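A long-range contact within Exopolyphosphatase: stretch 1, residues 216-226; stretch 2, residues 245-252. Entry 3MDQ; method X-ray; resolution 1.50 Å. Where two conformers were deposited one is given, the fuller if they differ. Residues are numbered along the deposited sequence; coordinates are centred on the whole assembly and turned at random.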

# COMPACT_ATOMS: atom_id res chain seq x y z
N THR A 216 -8.15 2.93 -5.64
CA THR A 216 -9.59 2.67 -5.84
C THR A 216 -10.44 3.93 -5.62
O THR A 216 -11.40 4.18 -6.38
CB THR A 216 -10.07 1.47 -4.99
OG1 THR A 216 -9.52 0.27 -5.57
CG2 THR A 216 -11.60 1.35 -4.98
N LEU A 217 -10.11 4.75 -4.62
CA LEU A 217 -10.85 5.97 -4.39
C LEU A 217 -10.73 6.89 -5.60
O LEU A 217 -11.71 7.48 -6.05
CB LEU A 217 -10.41 6.71 -3.12
CG LEU A 217 -10.62 5.92 -1.81
CD1 LEU A 217 -9.99 6.68 -0.64
CD2 LEU A 217 -12.14 5.65 -1.62
N ALA A 218 -9.51 7.02 -6.13
CA ALA A 218 -9.31 7.81 -7.32
C ALA A 218 -10.14 7.27 -8.49
O ALA A 218 -10.82 8.05 -9.18
CB ALA A 218 -7.83 7.87 -7.69
N GLU A 219 -10.09 5.97 -8.72
CA GLU A 219 -10.82 5.38 -9.83
C GLU A 219 -12.32 5.58 -9.69
O GLU A 219 -12.99 5.89 -10.66
CB GLU A 219 -10.46 3.90 -10.01
CG GLU A 219 -9.05 3.68 -10.57
CD GLU A 219 -8.63 2.20 -10.63
OE1 GLU A 219 -9.34 1.34 -10.09
OE2 GLU A 219 -7.57 1.92 -11.22
N MSE A 220 -12.85 5.45 -8.46
CA MSE A 220 -14.28 5.69 -8.20
C MSE A 220 -14.63 7.12 -8.50
O MSE A 220 -15.68 7.39 -9.05
CB MSE A 220 -14.64 5.36 -6.75
CG MSE A 220 -14.65 3.91 -6.43
SE MSE A 220 -14.90 3.44 -4.60
CE MSE A 220 -16.79 3.83 -4.50
N ASN A 221 -13.76 8.06 -8.14
CA ASN A 221 -14.05 9.46 -8.34
C ASN A 221 -14.03 9.83 -9.82
O ASN A 221 -14.82 10.65 -10.29
CB ASN A 221 -13.06 10.33 -7.60
CG ASN A 221 -13.64 11.71 -7.28
OD1 ASN A 221 -14.73 11.81 -6.71
ND2 ASN A 221 -12.92 12.76 -7.70
N ILE A 222 -13.10 9.23 -10.54
CA ILE A 222 -13.00 9.41 -11.99
C ILE A 222 -14.30 8.96 -12.66
O ILE A 222 -14.86 9.66 -13.49
CB ILE A 222 -11.76 8.67 -12.54
CG1 ILE A 222 -10.49 9.44 -12.16
CG2 ILE A 222 -11.83 8.46 -14.06
CD1 ILE A 222 -9.23 8.57 -12.27
N GLN A 223 -14.78 7.80 -12.26
CA GLN A 223 -16.02 7.26 -12.82
C GLN A 223 -17.19 8.14 -12.45
O GLN A 223 -18.03 8.46 -13.30
CB GLN A 223 -16.25 5.82 -12.35
CG GLN A 223 -17.38 5.07 -13.06
CD GLN A 223 -17.27 5.11 -14.60
OE1 GLN A 223 -16.43 4.44 -15.21
NE2 GLN A 223 -18.15 5.90 -15.22
N HIS A 224 -17.26 8.59 -11.20
CA HIS A 224 -18.36 9.43 -10.77
C HIS A 224 -18.43 10.75 -11.53
O HIS A 224 -19.52 11.21 -11.86
CB HIS A 224 -18.28 9.71 -9.27
CG HIS A 224 -19.41 10.54 -8.75
ND1 HIS A 224 -19.27 11.89 -8.51
CD2 HIS A 224 -20.68 10.22 -8.44
CE1 HIS A 224 -20.43 12.36 -8.08
NE2 HIS A 224 -21.29 11.37 -8.01
N HIS A 225 -17.28 11.36 -11.80
CA HIS A 225 -17.23 12.62 -12.54
C HIS A 225 -17.13 12.44 -14.06
O HIS A 225 -17.06 13.44 -14.79
CB HIS A 225 -16.06 13.48 -12.06
CG HIS A 225 -16.24 14.02 -10.68
ND1 HIS A 225 -17.43 14.60 -10.26
CD2 HIS A 225 -15.38 14.10 -9.63
CE1 HIS A 225 -17.29 14.98 -9.00
NE2 HIS A 225 -16.06 14.69 -8.60
N ARG A 226 -17.16 11.20 -14.53
CA ARG A 226 -16.99 10.91 -15.96
C ARG A 226 -15.76 11.61 -16.54
O ARG A 226 -15.82 12.21 -17.60
CB ARG A 226 -18.27 11.29 -16.73
CG ARG A 226 -19.53 10.66 -16.10
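Stretch 2, residues 245-252: NRLRKQLV

How does stretch 2 lie on stretch 1? Residues 245-252 are helical throughout, part of a longer helix, and they cross the helix of stretch 1 close to perpendicular, with the axes 10.8 Å apart at their closest; the N-to-C directions of the two helices are 104° apart, so they run neither parallel nor antiparallel. The two stretches bury 410 Å² in all, both sides summed, and the backbones come nearest at Leu217 and Leu247, whose CA atoms are 7.3 Å apart.

What fills the space between the helices? Leu247 points toward stretch 1, and its m,t rotamer (chi1 -68°, chi2 163°) sets its two methyls against different residues: CD1 lies 3.6 Å from Leu217 O and CD2 3.7 Å from Met220 CB. One turn later Leu251, also m,t, places CD1 3.8 Å from Leu217 CD2. Leu217 itself starts out sideways, but its m,t side chain brings its end nearer.

How does Met220, a selenomethionine, fit in? Its chain is m,t and then turns at chi3 (75°, p), which carries the terminal methyl to stretch 2. Met220 CE lies 4.2 Å from Leu251 CD2 and 3.4 Å from Gln250 NE2.

Why does Arg246 bend? Its chain runs t,t from the backbone, then turns at chi3 (76°, p), and the guanidinium meets Asn221 at its edge and His224 over one face. Arg246 NH1 and NH2 both donate hydrogen bonds to Asn221 OD1, at 3.1 and 3.0 Å; Asn221 CB points sideways, and from there chi1 -156° (t) and chi2 52° bring the amide oxygen within reach. His224 (chi1 -179°, t; chi2 -100°) has its ring flat on the guanidinium, with planes at 4° and centres 3.6 Å apart. Arg246 CD also sits over that ring, 3.8 Å from the centroid of His224, in a CH-pi contact.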

# COMPACT_ATOMS: atom_id res chain seq x y z
N ASN A 245 -15.44 12.98 1.01
CA ASN A 245 -16.58 12.76 1.90
C ASN A 245 -17.78 12.08 1.22
O ASN A 245 -18.51 11.32 1.87
CB ASN A 245 -16.95 14.06 2.61
CG ASN A 245 -15.97 14.41 3.73
OD1 ASN A 245 -15.60 13.56 4.58
ND2 ASN A 245 -15.55 15.66 3.75
N ARG A 246 -17.97 12.29 -0.08
CA ARG A 246 -18.97 11.53 -0.81
C ARG A 246 -18.62 10.05 -0.84
O ARG A 246 -19.49 9.19 -0.58
CB ARG A 246 -19.13 12.04 -2.25
CG ARG A 246 -20.29 11.40 -3.03
CD ARG A 246 -20.16 11.60 -4.55
NE ARG A 246 -19.16 10.70 -5.14
CZ ARG A 246 -17.93 11.05 -5.53
NH1 ARG A 246 -17.48 12.29 -5.44
NH2 ARG A 246 -17.14 10.12 -6.04
N LEU A 247 -17.36 9.75 -1.11
CA LEU A 247 -16.93 8.37 -1.16
C LEU A 247 -17.02 7.73 0.21
O LEU A 247 -17.41 6.57 0.31
CB LEU A 247 -15.48 8.29 -1.67
CG LEU A 247 -15.27 8.67 -3.13
CD1 LEU A 247 -13.76 8.98 -3.46
CD2 LEU A 247 -15.88 7.55 -4.03
N ARG A 248 -16.66 8.47 1.24
CA ARG A 248 -16.72 7.98 2.61
C ARG A 248 -18.16 7.61 2.97
O ARG A 248 -18.42 6.51 3.49
CB ARG A 248 -16.16 9.01 3.58
CG ARG A 248 -16.32 8.64 5.05
CD ARG A 248 -15.85 9.78 5.97
NE ARG A 248 -16.69 10.96 5.90
CZ ARG A 248 -17.91 11.08 6.42
NH1 ARG A 248 -18.47 10.06 7.06
NH2 ARG A 248 -18.58 12.21 6.28
N LYS A 249 -19.08 8.50 2.67
CA LYS A 249 -20.48 8.26 3.04
C LYS A 249 -20.99 7.02 2.28
O LYS A 249 -21.66 6.14 2.85
CB LYS A 249 -21.34 9.49 2.76
CG LYS A 249 -21.15 10.57 3.76
CD LYS A 249 -21.92 11.82 3.29
CE LYS A 249 -21.86 12.96 4.28
NZ LYS A 249 -22.28 14.25 3.64
N GLN A 250 -20.64 6.94 1.00
CA GLN A 250 -21.05 5.80 0.15
C GLN A 250 -20.50 4.48 0.71
O GLN A 250 -21.25 3.52 0.90
CB GLN A 250 -20.59 6.02 -1.31
CG GLN A 250 -20.80 4.81 -2.19
CD GLN A 250 -20.20 4.93 -3.56
OE1 GLN A 250 -19.73 6.00 -3.95
NE2 GLN A 250 -20.20 3.83 -4.31
N LEU A 251 -19.22 4.44 1.04
CA LEU A 251 -18.62 3.18 1.46
C LEU A 251 -19.03 2.80 2.89
O LEU A 251 -19.24 1.62 3.16
CB LEU A 251 -17.10 3.26 1.31
CG LEU A 251 -16.65 3.27 -0.13
CD1 LEU A 251 -15.15 3.71 -0.25
CD2 LEU A 251 -16.84 1.91 -0.82
N VAL A 252 -19.18 3.77 3.79
CA VAL A 252 -19.66 3.46 5.15
C VAL A 252 -21.09 2.85 5.08
O VAL A 252 -21.42 1.96 5.86
CB VAL A 252 -19.55 4.66 6.07
CG1 VAL A 252 -20.36 4.45 7.37
CG2 VAL A 252 -18.09 4.96 6.33